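Local coordinates for protein TonB-dependent siderophore receptor (Pseudomonas aeruginosa 39016, PDB 5NEC) that probably takes up ferric siderophores across the outer membrane, as a TonB-dependent receptor whose beta-barrel encloses a plug domain, at residues R299-W313 / N333-D347. Sequence-based numbering, arbitrary orientation.
With C8E ((hydroxyethyloxy)tri(ethyloxy)octane), chain C.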
loop_
_atom_site.group_PDB
_atom_site.type_symbol
_atom_site.label_atom_id
_atom_site.label_comp_id
_atom_site.label_asym_id
_atom_site.label_seq_id
_atom_site.Cartn_x
_atom_site.Cartn_y
_atom_site.Cartn_z
ATOM N N ARG A 299 9.751 17.867 -18.871
ATOM C CA ARG A 299 9.429 16.437 -18.820
ATOM C C ARG A 299 7.962 16.217 -19.158
ATOM O O ARG A 299 7.097 16.939 -18.659
ATOM C CB ARG A 299 9.736 15.934 -17.430
ATOM C CG ARG A 299 9.548 14.451 -17.185
ATOM C CD ARG A 299 9.292 14.278 -15.704
ATOM N NE ARG A 299 9.439 12.899 -15.281
ATOM C CZ ARG A 299 10.523 12.373 -14.707
ATOM N NH1 ARG A 299 11.631 13.102 -14.491
ATOM N NH2 ARG A 299 10.511 11.078 -14.374
ATOM N N ASN A 300 7.689 15.257 -20.040
ATOM C CA ASN A 300 6.317 14.850 -20.347
ATOM C C ASN A 300 6.189 13.371 -20.087
ATOM O O ASN A 300 7.036 12.601 -20.492
ATOM C CB ASN A 300 5.924 15.167 -21.788
ATOM C CG ASN A 300 4.431 15.054 -22.016
ATOM O OD1 ASN A 300 3.698 16.025 -21.887
ATOM N ND2 ASN A 300 3.968 13.852 -22.325
ATOM N N THR A 301 5.115 12.989 -19.409
ATOM C CA THR A 301 4.841 11.612 -19.073
ATOM C C THR A 301 3.425 11.286 -19.515
ATOM O O THR A 301 2.488 12.032 -19.237
ATOM C CB THR A 301 4.984 11.385 -17.561
ATOM O OG1 THR A 301 6.303 11.770 -17.162
ATOM C CG2 THR A 301 4.754 9.902 -17.182
ATOM N N SER A 302 3.288 10.171 -20.221
ATOM C CA SER A 302 1.999 9.671 -20.649
ATOM C C SER A 302 1.829 8.292 -20.071
ATOM O O SER A 302 2.720 7.460 -20.208
ATOM C CB SER A 302 1.933 9.608 -22.168
ATOM O OG SER A 302 2.173 10.896 -22.683
ATOM N N ARG A 303 0.696 8.059 -19.413
ATOM C CA ARG A 303 0.358 6.743 -18.916
ATOM C C ARG A 303 -1.027 6.328 -19.441
ATOM O O ARG A 303 -1.994 7.090 -19.340
ATOM C CB ARG A 303 0.428 6.715 -17.383
ATOM C CG ARG A 303 0.052 5.359 -16.798
ATOM C CD ARG A 303 0.431 5.261 -15.337
ATOM N NE ARG A 303 1.869 5.128 -15.181
ATOM C CZ ARG A 303 2.541 5.358 -14.053
ATOM N NH1 ARG A 303 1.919 5.730 -12.935
ATOM N NH2 ARG A 303 3.863 5.201 -14.029
ATOM N N TYR A 304 -1.098 5.140 -20.037
ATOM C CA TYR A 304 -2.352 4.456 -20.284
ATOM C C TYR A 304 -2.396 3.199 -19.394
ATOM O O TYR A 304 -1.461 2.397 -19.386
ATOM C CB TYR A 304 -2.519 4.077 -21.754
ATOM C CG TYR A 304 -3.879 3.448 -22.006
ATOM C CD1 TYR A 304 -4.987 4.246 -22.346
ATOM C CD2 TYR A 304 -4.087 2.078 -21.838
ATOM C CE1 TYR A 304 -6.249 3.692 -22.531
ATOM C CE2 TYR A 304 -5.342 1.521 -22.019
ATOM C CZ TYR A 304 -6.417 2.321 -22.370
ATOM O OH TYR A 304 -7.650 1.748 -22.542
ATOM N N GLY A 305 -3.506 3.026 -18.678
ATOM C CA GLY A 305 -3.704 1.895 -17.773
ATOM C C GLY A 305 -5.044 1.230 -17.987
ATOM O O GLY A 305 -5.994 1.864 -18.388
ATOM N N ASN A 306 -5.117 -0.056 -17.678
ATOM C CA ASN A 306 -6.277 -0.886 -17.950
ATOM C C ASN A 306 -6.316 -2.003 -16.897
ATOM O O ASN A 306 -5.372 -2.792 -16.815
ATOM C CB ASN A 306 -6.107 -1.453 -19.358
ATOM C CG ASN A 306 -7.140 -2.494 -19.713
ATOM O OD1 ASN A 306 -8.253 -2.482 -19.190
ATOM N ND2 ASN A 306 -6.748 -3.446 -20.535
ATOM N N SER A 307 -7.374 -2.066 -16.079
ATOM C CA SER A 307 -7.469 -3.105 -15.035
ATOM C C SER A 307 -8.838 -3.759 -14.978
ATOM O O SER A 307 -9.843 -3.087 -15.079
ATOM C CB SER A 307 -7.082 -2.561 -13.657
ATOM O OG SER A 307 -8.093 -1.729 -13.172
ATOM N N HIS A 308 -8.850 -5.080 -14.835
ATOM C CA HIS A 308 -10.060 -5.862 -14.727
ATOM C C HIS A 308 -10.038 -6.610 -13.383
ATOM O O HIS A 308 -8.993 -7.117 -12.951
ATOM C CB HIS A 308 -10.159 -6.847 -15.895
ATOM C CG HIS A 308 -11.414 -7.665 -15.879
ATOM N ND1 HIS A 308 -12.676 -7.108 -15.991
ATOM C CD2 HIS A 308 -11.604 -8.999 -15.740
ATOM C CE1 HIS A 308 -13.584 -8.065 -15.939
ATOM N NE2 HIS A 308 -12.961 -9.222 -15.796
ATOM N N GLN A 309 -11.186 -6.660 -12.721
ATOM C CA GLN A 309 -11.369 -7.448 -11.515
ATOM C C GLN A 309 -12.666 -8.228 -11.586
ATOM O O GLN A 309 -13.712 -7.693 -11.936
ATOM C CB GLN A 309 -11.386 -6.548 -10.302
ATOM C CG GLN A 309 -10.012 -6.045 -9.967
ATOM C CD GLN A 309 -10.036 -5.031 -8.857
ATOM O OE1 GLN A 309 -11.024 -4.312 -8.691
ATOM N NE2 GLN A 309 -8.937 -4.961 -8.074
ATOM N N ASP A 310 -12.574 -9.503 -11.254
ATOM C CA ASP A 310 -13.695 -10.415 -11.264
ATOM C C ASP A 310 -13.589 -11.262 -9.964
ATOM O O ASP A 310 -12.812 -12.249 -9.895
ATOM C CB ASP A 310 -13.638 -11.236 -12.559
ATOM C CG ASP A 310 -14.858 -12.103 -12.777
ATOM O OD1 ASP A 310 -15.893 -11.965 -12.083
ATOM O OD2 ASP A 310 -14.770 -12.967 -13.659
ATOM N N TYR A 311 -14.332 -10.813 -8.939
ATOM C CA TYR A 311 -14.250 -11.325 -7.568
ATOM C C TYR A 311 -15.607 -11.852 -7.113
ATOM O O TYR A 311 -16.618 -11.198 -7.337
ATOM C CB TYR A 311 -13.857 -10.212 -6.579
ATOM C CG TYR A 311 -12.487 -9.574 -6.727
ATOM C CD1 TYR A 311 -11.548 -10.031 -7.658
ATOM C CD2 TYR A 311 -12.105 -8.509 -5.902
ATOM C CE1 TYR A 311 -10.296 -9.445 -7.771
ATOM C CE2 TYR A 311 -10.840 -7.922 -6.006
ATOM C CZ TYR A 311 -9.948 -8.394 -6.941
ATOM O OH TYR A 311 -8.701 -7.845 -7.080
ATOM N N LEU A 312 -15.605 -13.010 -6.451
ATOM C CA LEU A 312 -16.761 -13.561 -5.737
ATOM C C LEU A 312 -16.273 -14.312 -4.497
ATOM O O LEU A 312 -15.550 -15.315 -4.610
ATOM C CB LEU A 312 -17.530 -14.526 -6.626
ATOM C CG LEU A 312 -18.634 -15.412 -6.017
ATOM C CD1 LEU A 312 -19.681 -14.546 -5.411
ATOM C CD2 LEU A 312 -19.284 -16.315 -7.046
ATOM N N TRP A 313 -16.685 -13.855 -3.320
ATOM C CA TRP A 313 -16.161 -14.415 -2.081
ATOM C C TRP A 313 -17.242 -14.520 -1.004
ATOM O O TRP A 313 -18.352 -14.006 -1.166
ATOM C CB TRP A 313 -14.948 -13.600 -1.606
ATOM C CG TRP A 313 -15.258 -12.285 -0.989
ATOM C CD1 TRP A 313 -15.294 -12.014 0.334
ATOM C CD2 TRP A 313 -15.555 -11.059 -1.662
ATOM N NE1 TRP A 313 -15.613 -10.693 0.545
ATOM C CE2 TRP A 313 -15.767 -10.074 -0.666
ATOM C CE3 TRP A 313 -15.644 -10.682 -3.012
ATOM C CZ2 TRP A 313 -16.087 -8.730 -0.977
ATOM C CZ3 TRP A 313 -15.957 -9.348 -3.312
ATOM C CH2 TRP A 313 -16.181 -8.397 -2.297
ATOM N N ASN A 333 -20.411 -12.146 -1.445
ATOM C CA ASN A 333 -20.174 -10.796 -1.933
ATOM C C ASN A 333 -19.360 -10.888 -3.201
ATOM O O ASN A 333 -18.647 -11.878 -3.428
ATOM C CB ASN A 333 -19.446 -9.972 -0.887
ATOM C CG ASN A 333 -19.761 -8.480 -0.984
ATOM O OD1 ASN A 333 -20.273 -7.979 -1.993
ATOM N ND2 ASN A 333 -19.464 -7.764 0.082
ATOM N N ASN A 334 -19.496 -9.876 -4.051
ATOM C CA ASN A 334 -18.858 -9.914 -5.358
ATOM C C ASN A 334 -18.640 -8.543 -5.955
ATOM O O ASN A 334 -19.266 -7.552 -5.557
ATOM C CB ASN A 334 -19.675 -10.764 -6.334
ATOM C CG ASN A 334 -20.955 -10.096 -6.756
ATOM O OD1 ASN A 334 -20.948 -9.183 -7.577
ATOM N ND2 ASN A 334 -22.067 -10.556 -6.221
ATOM N N ARG A 335 -17.742 -8.516 -6.934
ATOM C CA ARG A 335 -17.506 -7.331 -7.736
ATOM C C ARG A 335 -16.893 -7.701 -9.092
ATOM O O ARG A 335 -15.960 -8.508 -9.174
ATOM C CB ARG A 335 -16.603 -6.363 -7.000
ATOM C CG ARG A 335 -16.567 -4.993 -7.664
ATOM C CD ARG A 335 -15.965 -3.902 -6.792
ATOM N NE ARG A 335 -14.944 -4.412 -5.870
ATOM C CZ ARG A 335 -13.737 -4.870 -6.217
ATOM N NH1 ARG A 335 -13.344 -4.925 -7.492
ATOM N NH2 ARG A 335 -12.926 -5.307 -5.269
ATOM N N VAL A 336 -17.471 -7.135 -10.145
ATOM C CA VAL A 336 -16.906 -7.178 -11.477
ATOM C C VAL A 336 -16.647 -5.742 -11.893
ATOM O O VAL A 336 -17.552 -4.912 -11.870
ATOM C CB VAL A 336 -17.823 -7.871 -12.481
ATOM C CG1 VAL A 336 -17.163 -7.886 -13.850
ATOM C CG2 VAL A 336 -18.140 -9.289 -11.985
ATOM N N SER A 337 -15.410 -5.464 -12.275
ATOM C CA SER A 337 -14.978 -4.108 -12.470
ATOM C C SER A 337 -14.003 -3.992 -13.648
ATOM O O SER A 337 -13.147 -4.844 -13.808
ATOM C CB SER A 337 -14.329 -3.659 -11.175
ATOM O OG SER A 337 -13.839 -2.342 -11.251
ATOM N N THR A 338 -14.159 -2.963 -14.485
ATOM C CA THR A 338 -13.147 -2.620 -15.497
ATOM C C THR A 338 -12.840 -1.153 -15.403
ATOM O O THR A 338 -13.752 -0.349 -15.307
ATOM C CB THR A 338 -13.582 -2.937 -16.946
ATOM O OG1 THR A 338 -13.822 -4.333 -17.062
ATOM C CG2 THR A 338 -12.481 -2.575 -17.964
ATOM N N THR A 339 -11.563 -0.803 -15.442
ATOM C CA THR A 339 -11.155 0.589 -15.363
ATOM C C THR A 339 -10.089 0.884 -16.409
ATOM O O THR A 339 -9.185 0.090 -16.632
ATOM C CB THR A 339 -10.636 0.959 -13.950
ATOM O OG1 THR A 339 -11.661 0.702 -12.989
ATOM C CG2 THR A 339 -10.307 2.414 -13.848
ATOM N N THR A 340 -10.217 2.047 -17.029
ATOM C CA THR A 340 -9.321 2.547 -18.048
ATOM C C THR A 340 -8.857 3.891 -17.521
ATOM O O THR A 340 -9.667 4.644 -16.994
ATOM C CB THR A 340 -10.116 2.680 -19.357
ATOM O OG1 THR A 340 -10.430 1.367 -19.839
ATOM C CG2 THR A 340 -9.361 3.434 -20.432
ATOM N N THR A 341 -7.558 4.176 -17.597
ATOM C CA THR A 341 -7.016 5.460 -17.142
ATOM C C THR A 341 -6.037 5.977 -18.177
ATOM O O THR A 341 -5.210 5.221 -18.681
ATOM C CB THR A 341 -6.305 5.334 -15.773
ATOM O OG1 THR A 341 -7.198 4.743 -14.825
ATOM C CG2 THR A 341 -5.876 6.702 -15.229
ATOM N N ALA A 342 -6.137 7.262 -18.484
ATOM C CA ALA A 342 -5.227 7.911 -19.410
ATOM C C ALA A 342 -4.743 9.205 -18.748
ATOM O O ALA A 342 -5.575 10.032 -18.357
ATOM C CB ALA A 342 -5.941 8.193 -20.716
ATOM N N VAL A 343 -3.423 9.371 -18.593
ATOM C CA VAL A 343 -2.862 10.567 -17.932
ATOM C C VAL A 343 -1.752 11.201 -18.776
ATOM O O VAL A 343 -0.928 10.495 -19.360
ATOM C CB VAL A 343 -2.296 10.237 -16.521
ATOM C CG1 VAL A 343 -1.935 11.506 -15.751
ATOM C CG2 VAL A 343 -3.311 9.438 -15.735
ATOM N N ASN A 344 -1.741 12.526 -18.853
ATOM C CA ASN A 344 -0.586 13.243 -19.372
ATOM C C ASN A 344 -0.134 14.296 -18.370
ATOM O O ASN A 344 -0.936 15.105 -17.921
ATOM C CB ASN A 344 -0.846 13.900 -20.726
ATOM C CG ASN A 344 0.452 14.331 -21.401
ATOM O OD1 ASN A 344 1.155 13.515 -21.981
ATOM N ND2 ASN A 344 0.801 15.597 -21.275
ATOM N N GLN A 345 1.157 14.289 -18.061
ATOM C CA GLN A 345 1.734 15.153 -17.050
ATOM C C GLN A 345 2.962 15.849 -17.637
ATOM O O GLN A 345 3.898 15.188 -18.040
ATOM C CB GLN A 345 2.104 14.291 -15.848
ATOM C CG GLN A 345 2.095 15.015 -14.522
ATOM C CD GLN A 345 2.100 14.035 -13.335
ATOM O OE1 GLN A 345 1.400 13.013 -13.334
ATOM N NE2 GLN A 345 2.871 14.367 -12.302
ATOM N N THR A 346 2.925 17.171 -17.735
ATOM C CA THR A 346 4.035 17.958 -18.238
ATOM C C THR A 346 4.637 18.734 -17.070
ATOM O O THR A 346 3.927 19.495 -16.423
ATOM C CB THR A 346 3.563 18.961 -19.308
ATOM O OG1 THR A 346 2.933 18.266 -20.388
ATOM C CG2 THR A 346 4.737 19.734 -19.855
ATOM N N ASP A 347 5.934 18.558 -16.812
ATOM C CA ASP A 347 6.622 19.226 -15.695
ATOM C C ASP A 347 7.814 20.074 -16.149
ATOM O O ASP A 347 8.531 19.709 -17.081
ATOM C CB ASP A 347 7.122 18.200 -14.679
ATOM C CG ASP A 347 6.002 17.385 -14.071
ATOM O OD1 ASP A 347 5.003 17.982 -13.626
ATOM O OD2 ASP A 347 6.115 16.144 -14.024
HETATM C C1 C8E C . -6.614 12.730 -21.792
HETATM C C2 C8E C . -5.189 12.268 -21.546
HETATM C C3 C8E C . -4.659 11.360 -22.665
HETATM C C4 C8E C . -3.335 10.673 -22.286
HETATM C C5 C8E C . -2.633 9.975 -23.465
HETATM C C6 C8E C . -2.062 8.591 -23.106
HETATM C C7 C8E C . -1.133 8.051 -24.199
HETATM C C8 C8E C . -0.729 6.598 -24.008
#
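Asn300 and Asn344 sit diagonally across two antiparallel strands and pair amide to amide: Asn300 ND2 donates to Asn344 OD1 at 2.9 Å, and Asn344 ND2 returns a bond to Asn300 OD1 at 3.0 Å. The two amide planes are turned 37° apart. Each oxygen takes a second donor, Thr346 OG1 at 2.8 Å from Asn300 OD1 and Ser302 OG at 2.9 Å from Asn344 OD1, which fixes the rotation of both amides. Nearby on this outer face, the detergent C8E lays its alkyl chain along Ser302, Ala342 and the exposed Tyr304. With CG trans to the backbone N (chi1 -176°), the Tyr304 ring leans across the neighbouring strand, one face over Thr341 O and its OH 3.2 Å from Thr340 CG2.

Side chains of the opposite face turn into the barrel, where Arg303 bonds Val108 O of the plug and Val343 packs on Val111. At the other end of the pairing, packing is close around Trp313, whose six-membered ring takes Asn333 CB over one face in a CH-pi contact, 3.8 Å from its centroid. In the next pair on the same face, Arg335, bent at chi3, brings NH2 within 3.4 Å of Tyr311 CD2, while NH1 makes a weak bond to Gln309 OE1. The middle of this face is looser: Gly305 has no side chain, and Ser307 OG comes no nearer than 3.8 Å to Thr339 CB. An unbroken ladder of paired backbone bonds joins residues 299-313 to 333-347, an antiparallel beta hairpin in the transmembrane barrel of a TonB-dependent receptor.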